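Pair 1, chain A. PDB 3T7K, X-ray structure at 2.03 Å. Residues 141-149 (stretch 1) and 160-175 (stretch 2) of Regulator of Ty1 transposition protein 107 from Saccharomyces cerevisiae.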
# COMPACT_ATOMS: atom_id res chain seq x y z
N ILE A 141 21.81 -7.86 5.64
CA ILE A 141 22.04 -7.40 6.99
C ILE A 141 20.66 -7.35 7.65
O ILE A 141 19.88 -6.43 7.39
CB ILE A 141 22.69 -6.00 7.00
CG1 ILE A 141 23.99 -5.97 6.19
CG2 ILE A 141 22.93 -5.54 8.42
CD1 ILE A 141 25.07 -6.85 6.71
N ARG A 142 20.35 -8.34 8.48
CA ARG A 142 19.02 -8.45 9.05
C ARG A 142 18.98 -8.16 10.55
O ARG A 142 18.15 -7.37 11.01
CB ARG A 142 18.42 -9.84 8.75
CG ARG A 142 16.97 -10.01 9.21
CD ARG A 142 16.34 -11.27 8.62
NE ARG A 142 16.15 -11.16 7.18
NH1 ARG A 142 14.93 -13.10 7.02
NH2 ARG A 142 15.36 -11.86 5.14
N CYS A 143 19.88 -8.78 11.31
CA CYS A 143 19.97 -8.54 12.75
C CYS A 143 21.34 -7.99 13.10
O CYS A 143 22.36 -8.56 12.74
CB CYS A 143 19.73 -9.83 13.52
SG CYS A 143 18.27 -10.76 12.99
N ILE A 144 21.35 -6.87 13.80
CA ILE A 144 22.62 -6.26 14.15
C ILE A 144 22.70 -5.98 15.63
O ILE A 144 21.71 -6.02 16.35
CB ILE A 144 22.80 -4.91 13.44
CG1 ILE A 144 21.70 -3.95 13.88
CG2 ILE A 144 22.80 -5.10 11.94
CD1 ILE A 144 22.03 -2.50 13.63
N ASN A 145 23.92 -5.67 16.07
CA ASN A 145 24.17 -5.25 17.42
C ASN A 145 24.66 -3.83 17.36
O ASN A 145 25.51 -3.50 16.53
CB ASN A 145 25.27 -6.14 18.04
CG ASN A 145 24.92 -7.59 18.00
OD1 ASN A 145 24.39 -8.15 18.97
ND2 ASN A 145 25.18 -8.23 16.87
N LEU A 146 24.15 -3.01 18.26
CA LEU A 146 24.45 -1.59 18.26
C LEU A 146 24.91 -1.24 19.66
O LEU A 146 24.26 -1.62 20.63
CB LEU A 146 23.17 -0.82 17.91
CG LEU A 146 23.21 0.70 17.74
CD1 LEU A 146 24.08 1.08 16.58
CD2 LEU A 146 21.79 1.23 17.53
N VAL A 147 26.03 -0.54 19.78
CA VAL A 147 26.51 -0.11 21.07
C VAL A 147 25.61 0.97 21.62
O VAL A 147 25.11 1.83 20.88
CB VAL A 147 27.97 0.40 21.02
CG1 VAL A 147 28.91 -0.73 20.70
CG2 VAL A 147 28.11 1.54 20.02
N ASN A 148 25.38 0.90 22.93
CA ASN A 148 24.45 1.78 23.61
C ASN A 148 24.87 3.24 23.57
O ASN A 148 24.04 4.12 23.72
CB ASN A 148 24.27 1.35 25.08
CG ASN A 148 22.97 1.85 25.67
OD1 ASN A 148 22.23 2.60 25.04
ND2 ASN A 148 22.68 1.45 26.91
N ASP A 149 26.16 3.49 23.36
CA ASP A 149 26.67 4.86 23.37
C ASP A 149 26.78 5.47 21.98
O ASP A 149 27.60 6.36 21.74
CB ASP A 149 28.03 4.93 24.08
CG ASP A 149 29.15 4.30 23.27
OD1 ASP A 149 30.30 4.30 23.76
OD2 ASP A 149 28.88 3.79 22.16
N VAL A 160 15.66 4.52 12.33
CA VAL A 160 16.18 4.70 10.97
C VAL A 160 16.59 3.37 10.32
O VAL A 160 16.22 3.06 9.18
CB VAL A 160 17.38 5.65 10.96
CG1 VAL A 160 18.11 5.58 9.64
CG2 VAL A 160 16.94 7.08 11.27
N LEU A 161 17.36 2.57 11.05
CA LEU A 161 17.85 1.30 10.52
C LEU A 161 16.72 0.32 10.25
O LEU A 161 16.78 -0.46 9.31
CB LEU A 161 18.85 0.66 11.49
CG LEU A 161 20.20 1.38 11.69
CD1 LEU A 161 21.07 0.67 12.75
CD2 LEU A 161 20.94 1.48 10.38
N LYS A 162 15.71 0.32 11.10
CA LYS A 162 14.61 -0.59 10.90
C LYS A 162 13.78 -0.10 9.71
O LYS A 162 13.22 -0.91 8.96
CB LYS A 162 13.76 -0.71 12.17
CG LYS A 162 14.42 -1.54 13.26
CD LYS A 162 13.58 -1.57 14.53
CE LYS A 162 13.79 -0.30 15.36
NZ LYS A 162 13.03 -0.34 16.64
N ALA A 163 13.73 1.21 9.52
CA ALA A 163 13.00 1.74 8.37
C ALA A 163 13.65 1.23 7.10
O ALA A 163 13.01 1.17 6.05
CB ALA A 163 12.97 3.28 8.37
N HIS A 164 14.92 0.83 7.20
CA HIS A 164 15.67 0.46 6.01
C HIS A 164 15.97 -1.05 5.94
O HIS A 164 16.93 -1.48 5.30
CB HIS A 164 16.96 1.29 5.87
CG HIS A 164 16.75 2.66 5.30
ND1 HIS A 164 16.68 2.90 3.94
CD2 HIS A 164 16.60 3.87 5.90
CE1 HIS A 164 16.49 4.18 3.72
NE2 HIS A 164 16.44 4.80 4.90
N GLY A 165 15.13 -1.84 6.60
CA GLY A 165 15.13 -3.27 6.39
C GLY A 165 15.79 -4.11 7.47
O GLY A 165 15.83 -5.33 7.36
N ILE A 166 16.32 -3.47 8.49
CA ILE A 166 16.84 -4.20 9.64
C ILE A 166 15.70 -4.63 10.60
O ILE A 166 14.93 -3.80 11.07
CB ILE A 166 17.92 -3.37 10.37
CG1 ILE A 166 19.06 -3.07 9.38
CG2 ILE A 166 18.44 -4.10 11.61
CD1 ILE A 166 20.39 -2.70 10.02
N GLU A 167 15.59 -5.92 10.86
CA GLU A 167 14.48 -6.43 11.67
C GLU A 167 14.76 -6.45 13.18
O GLU A 167 13.87 -6.17 13.98
CB GLU A 167 14.06 -7.82 11.18
CG GLU A 167 13.09 -7.76 10.01
CD GLU A 167 13.36 -8.80 8.94
OE1 GLU A 167 13.72 -9.95 9.29
OE2 GLU A 167 13.22 -8.47 7.75
N LYS A 168 15.99 -6.78 13.57
CA LYS A 168 16.32 -6.81 14.98
C LYS A 168 17.52 -5.93 15.29
O LYS A 168 18.59 -6.06 14.67
CB LYS A 168 16.57 -8.24 15.46
CG LYS A 168 15.36 -9.15 15.40
CD LYS A 168 15.41 -10.19 16.51
CE LYS A 168 14.32 -11.25 16.35
NZ LYS A 168 14.32 -12.23 17.48
N ILE A 169 17.34 -5.05 16.27
CA ILE A 169 18.38 -4.16 16.75
C ILE A 169 18.68 -4.55 18.19
O ILE A 169 17.91 -4.25 19.10
CB ILE A 169 17.91 -2.71 16.79
CG1 ILE A 169 17.39 -2.27 15.41
CG2 ILE A 169 19.05 -1.81 17.27
CD1 ILE A 169 18.47 -2.25 14.37
N ASN A 170 19.82 -5.20 18.40
CA ASN A 170 20.21 -5.65 19.72
C ASN A 170 21.18 -4.65 20.32
O ASN A 170 22.30 -4.51 19.83
CB ASN A 170 20.88 -7.02 19.61
CG ASN A 170 21.31 -7.57 20.96
OD1 ASN A 170 20.70 -7.29 21.99
ND2 ASN A 170 22.40 -8.35 20.95
N VAL A 171 20.78 -3.96 21.37
CA VAL A 171 21.67 -2.96 21.97
C VAL A 171 22.63 -3.56 22.99
O VAL A 171 22.24 -4.32 23.88
CB VAL A 171 20.87 -1.83 22.62
CG1 VAL A 171 21.82 -0.80 23.20
CG2 VAL A 171 19.95 -1.20 21.58
N LEU A 172 23.91 -3.22 22.85
CA LEU A 172 24.94 -3.78 23.71
C LEU A 172 25.50 -2.70 24.62
O LEU A 172 26.02 -1.70 24.14
CB LEU A 172 26.06 -4.37 22.86
CG LEU A 172 25.78 -5.64 22.07
CD1 LEU A 172 26.99 -6.01 21.22
CD2 LEU A 172 25.41 -6.79 22.99
N ARG A 173 25.37 -2.89 25.92
CA ARG A 173 26.12 -2.05 26.84
C ARG A 173 27.56 -2.50 26.67
O ARG A 173 27.95 -3.57 27.13
CB ARG A 173 25.63 -2.24 28.28
CG ARG A 173 25.52 -3.68 28.73
CD ARG A 173 24.13 -4.02 29.21
NE ARG A 173 24.01 -5.43 29.54
CZ ARG A 173 23.95 -6.40 28.64
NH1 ARG A 173 23.99 -6.10 27.34
NH2 ARG A 173 23.84 -7.66 29.03
N SER A 174 28.35 -1.69 25.97
CA SER A 174 29.68 -2.09 25.54
C SER A 174 30.54 -2.59 26.70
O SER A 174 31.08 -3.69 26.67
CB SER A 174 30.38 -0.93 24.84
OG SER A 174 31.75 -0.87 25.21
N LYS A 175 30.65 -1.75 27.73
CA LYS A 175 31.47 -2.05 28.90
C LYS A 175 31.13 -3.39 29.56
O LYS A 175 32.01 -4.13 29.98
CB LYS A 175 31.31 -0.90 29.91
CG LYS A 175 29.91 -0.29 29.88
CD LYS A 175 29.90 1.15 30.34
CE LYS A 175 28.51 1.75 30.22
NZ LYS A 175 28.48 3.20 30.56
O HOH W 1 17.37 -7.38 6.55

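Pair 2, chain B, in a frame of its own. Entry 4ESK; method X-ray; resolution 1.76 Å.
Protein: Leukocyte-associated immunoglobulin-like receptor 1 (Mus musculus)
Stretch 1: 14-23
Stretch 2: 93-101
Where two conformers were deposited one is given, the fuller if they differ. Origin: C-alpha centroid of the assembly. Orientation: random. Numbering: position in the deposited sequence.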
# COMPACT_ATOMS: atom_id res chain seq x y z
N PRO B 14 4.63 0.59 18.29
CA PRO B 14 4.34 1.07 16.94
C PRO B 14 4.26 -0.07 15.93
O PRO B 14 4.97 -1.06 16.07
CB PRO B 14 5.56 1.98 16.62
CG PRO B 14 6.64 1.47 17.49
CD PRO B 14 6.03 0.79 18.68
N ASN B 15 3.42 0.07 14.91
CA ASN B 15 3.25 -1.02 13.96
C ASN B 15 3.47 -0.62 12.52
O ASN B 15 3.01 -1.31 11.63
CB ASN B 15 1.86 -1.63 14.10
CG ASN B 15 0.77 -0.60 14.10
OD1 ASN B 15 0.77 0.34 13.29
ND2 ASN B 15 -0.18 -0.76 15.02
N SER B 16 4.20 0.46 12.32
CA SER B 16 4.44 1.00 10.98
C SER B 16 5.64 0.37 10.27
O SER B 16 5.91 0.70 9.11
CB SER B 16 4.64 2.51 11.06
OG SER B 16 3.45 3.17 11.49
N SER B 17 6.37 -0.53 10.95
CA SER B 17 7.54 -1.19 10.37
C SER B 17 7.38 -2.71 10.46
O SER B 17 7.32 -3.26 11.56
CB SER B 17 8.82 -0.75 11.08
OG SER B 17 8.98 0.66 11.02
N LEU B 18 7.31 -3.36 9.31
CA LEU B 18 7.05 -4.78 9.22
C LEU B 18 8.25 -5.57 8.74
O LEU B 18 8.97 -5.13 7.86
CB LEU B 18 5.89 -5.03 8.25
CG LEU B 18 4.56 -4.33 8.52
CD1 LEU B 18 3.58 -4.66 7.39
CD2 LEU B 18 3.97 -4.75 9.86
N MET B 19 8.42 -6.76 9.31
CA MET B 19 9.40 -7.74 8.88
C MET B 19 8.69 -8.76 7.99
O MET B 19 7.61 -9.26 8.32
CB MET B 19 9.94 -8.45 10.11
CG MET B 19 10.96 -9.55 9.88
SD MET B 19 11.54 -10.16 11.48
CE MET B 19 10.74 -11.76 11.55
N ILE B 20 9.33 -9.09 6.87
CA ILE B 20 8.76 -9.91 5.82
C ILE B 20 9.85 -10.91 5.43
O ILE B 20 10.96 -10.49 5.19
CB ILE B 20 8.42 -9.03 4.59
CG1 ILE B 20 7.48 -7.86 4.97
CG2 ILE B 20 7.82 -9.86 3.46
CD1 ILE B 20 6.10 -8.29 5.40
N SER B 21 9.53 -12.19 5.38
CA SER B 21 10.51 -13.20 4.96
C SER B 21 10.69 -13.20 3.44
O SER B 21 9.73 -13.14 2.70
CB SER B 21 10.07 -14.60 5.40
OG SER B 21 9.75 -14.62 6.78
N GLN B 22 11.93 -13.31 2.97
CA GLN B 22 12.20 -13.50 1.54
C GLN B 22 11.34 -14.65 1.02
O GLN B 22 11.16 -15.67 1.69
CB GLN B 22 13.69 -13.79 1.32
CG GLN B 22 14.18 -13.63 -0.11
CD GLN B 22 15.61 -14.11 -0.31
OE1 GLN B 22 16.26 -14.62 0.61
NE2 GLN B 22 16.11 -13.95 -1.54
N GLY B 23 10.78 -14.47 -0.19
CA GLY B 23 9.92 -15.46 -0.80
C GLY B 23 8.46 -15.35 -0.39
O GLY B 23 7.63 -16.12 -0.87
N LYS B 93 -0.65 7.35 5.13
CA LYS B 93 0.53 7.17 5.98
C LYS B 93 1.54 6.29 5.25
O LYS B 93 1.22 5.64 4.26
CB LYS B 93 0.15 6.52 7.31
CG LYS B 93 -0.35 5.09 7.18
CD LYS B 93 -1.22 4.66 8.36
CE LYS B 93 -1.62 3.20 8.23
NZ LYS B 93 -2.98 2.93 8.78
N THR B 94 2.76 6.29 5.78
CA THR B 94 3.84 5.51 5.21
C THR B 94 4.14 4.30 6.09
O THR B 94 4.21 4.43 7.32
CB THR B 94 5.08 6.38 5.10
OG1 THR B 94 4.78 7.51 4.27
CG2 THR B 94 6.20 5.60 4.47
N LEU B 95 4.29 3.14 5.46
CA LEU B 95 4.69 1.92 6.14
C LEU B 95 6.05 1.47 5.62
O LEU B 95 6.36 1.62 4.44
CB LEU B 95 3.69 0.80 5.93
CG LEU B 95 2.27 1.05 6.50
CD1 LEU B 95 1.35 -0.10 6.12
CD2 LEU B 95 2.35 1.19 8.01
N GLU B 96 6.82 0.85 6.50
CA GLU B 96 8.15 0.36 6.15
C GLU B 96 8.13 -1.15 6.10
O GLU B 96 7.60 -1.81 7.01
CB GLU B 96 9.15 0.82 7.20
CG GLU B 96 10.55 0.30 6.95
CD GLU B 96 11.56 0.79 7.97
OE1 GLU B 96 11.20 1.14 9.12
OE2 GLU B 96 12.75 0.79 7.59
N LEU B 97 8.69 -1.72 5.02
CA LEU B 97 8.93 -3.16 4.96
C LEU B 97 10.41 -3.45 4.98
O LEU B 97 11.18 -2.76 4.32
CB LEU B 97 8.38 -3.76 3.69
CG LEU B 97 6.90 -3.55 3.43
CD1 LEU B 97 6.57 -4.30 2.16
CD2 LEU B 97 6.08 -4.05 4.61
N LYS B 98 10.78 -4.49 5.73
CA LYS B 98 12.15 -4.98 5.71
C LYS B 98 12.10 -6.47 5.42
O LYS B 98 11.48 -7.26 6.16
CB LYS B 98 12.87 -4.64 7.03
CG LYS B 98 14.27 -5.26 7.15
CD LYS B 98 15.16 -4.93 5.96
CE LYS B 98 16.56 -5.55 6.05
NZ LYS B 98 17.52 -4.82 5.17
N VAL B 99 12.71 -6.86 4.30
CA VAL B 99 12.71 -8.24 3.84
C VAL B 99 13.97 -8.89 4.40
O VAL B 99 15.06 -8.34 4.27
CB VAL B 99 12.66 -8.35 2.30
CG1 VAL B 99 12.72 -9.81 1.85
CG2 VAL B 99 11.39 -7.70 1.78
N ILE B 100 13.81 -10.05 5.05
CA ILE B 100 14.95 -10.71 5.69
C ILE B 100 15.25 -12.11 5.11
O ILE B 100 14.32 -12.87 4.77
CB ILE B 100 14.80 -10.75 7.24
CG1 ILE B 100 13.57 -11.56 7.68
CG2 ILE B 100 14.73 -9.34 7.80
CD1 ILE B 100 13.91 -12.91 8.28
N LYS B 101 16.54 -12.40 4.98
CA LYS B 101 17.06 -13.67 4.47
C LYS B 101 17.70 -14.46 5.60
O LYS B 101 17.00 -15.17 6.33
CB LYS B 101 18.10 -13.43 3.37
O HOH W 2 2.77 5.10 9.67

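Both pairs are two parallel β-strands in register. After superposition on N, CA and C of 14 central residues, the RMSD is 0.5 Å. The strand axes approach to 4.4 Å and cross at -32° in pair 1; in pair 2 the values are 4.6 Å and -30°. Each pair has five parallel bridges, running from C143(A)–K168(A) to V147(A)–L172(A) and from S17(B)–E96(B) to S21(B)–I100(B).

The backbone ladder follows the same alternation in both. In a parallel pair, one residue of the first strand donates and accepts to two residues flanking its bridge partner. I144(A) N donates to K168(A) O at 3.0 Å, and I144(A) O accepts from N170(A) N at 2.9 Å. The matched L18(B) N donates to E96(B) O at 2.8 Å, and L18(B) O accepts from K98(B) N at 2.9 Å. L146(A) and I20(B) repeat the pattern two residues later, and the ladder closes with N148(A) N to L172(A) O at 2.9 Å and Q22(B) N to I100(B) O at 3.0 Å.

The first rung differs. In pair 2, E96(B) N donates to S16(B) O at 2.8 Å with a nearly linear angle of 173°. At the matched place in pair 1, the bond from K168(A) N to R142(A) O is weak at 3.4 Å, and the same carbonyl also accepts from E167(A) N at 2.9 Å. E167(A) and L95(B) superpose less closely than any other matched position, with CA atoms 1.0 Å apart (0.6 Å or less elsewhere) and side-chain centres 4.8 Å apart. The side chains here also differ in chemistry: R142(A) NE forms a salt bridge with E167(A) OE1 at 3.4 Å, whereas S16(B) CB lies 4.0 Å from L95(B) CD2.

The face carrying I144(A), L146(A), I169(A) and V171(A) matches that carrying L18(B), I20(B), L97(B) and V99(B), and both are aliphatic. I169(A) and L97(B) place their side-chain centres within 0.2 Å, despite different branching. Their neighbours are reached by different atoms: I144(A) CD1 meets I169(A) CD1 at 3.6 Å, while L18(B) CB meets L97(B) CD2 at 3.8 Å. The next step gives L146(A) CD2 to I169(A) CG2 and I20(B) CG1 to L97(B) CD2, both 4.1 Å. V171(A) and V99(B) share the t rotamer; CG1 of V171(A) lies 3.7 Å from N148(A) CA, and CG1 of V99(B) the same distance from Q22(B) CA.

The other face is where polar and apolar solutions trade places. N170(A) ND2 donates to N145(A) OD1 at 2.8 Å, tying a bridged pair together. The matched M19(B) and K98(B) form no such bond; M19(B) CG instead contacts I100(B) CG1 at 4.0 Å, much as N145(A) CB contacts L172(A) CD1 at 3.6 Å. Pair 2 puts its polar link at another bridge, where S17(B) OG donates to E96(B) OE1 at 3.0 Å; the matched C143(A) SG only packs against K168(A) CB at 3.9 Å.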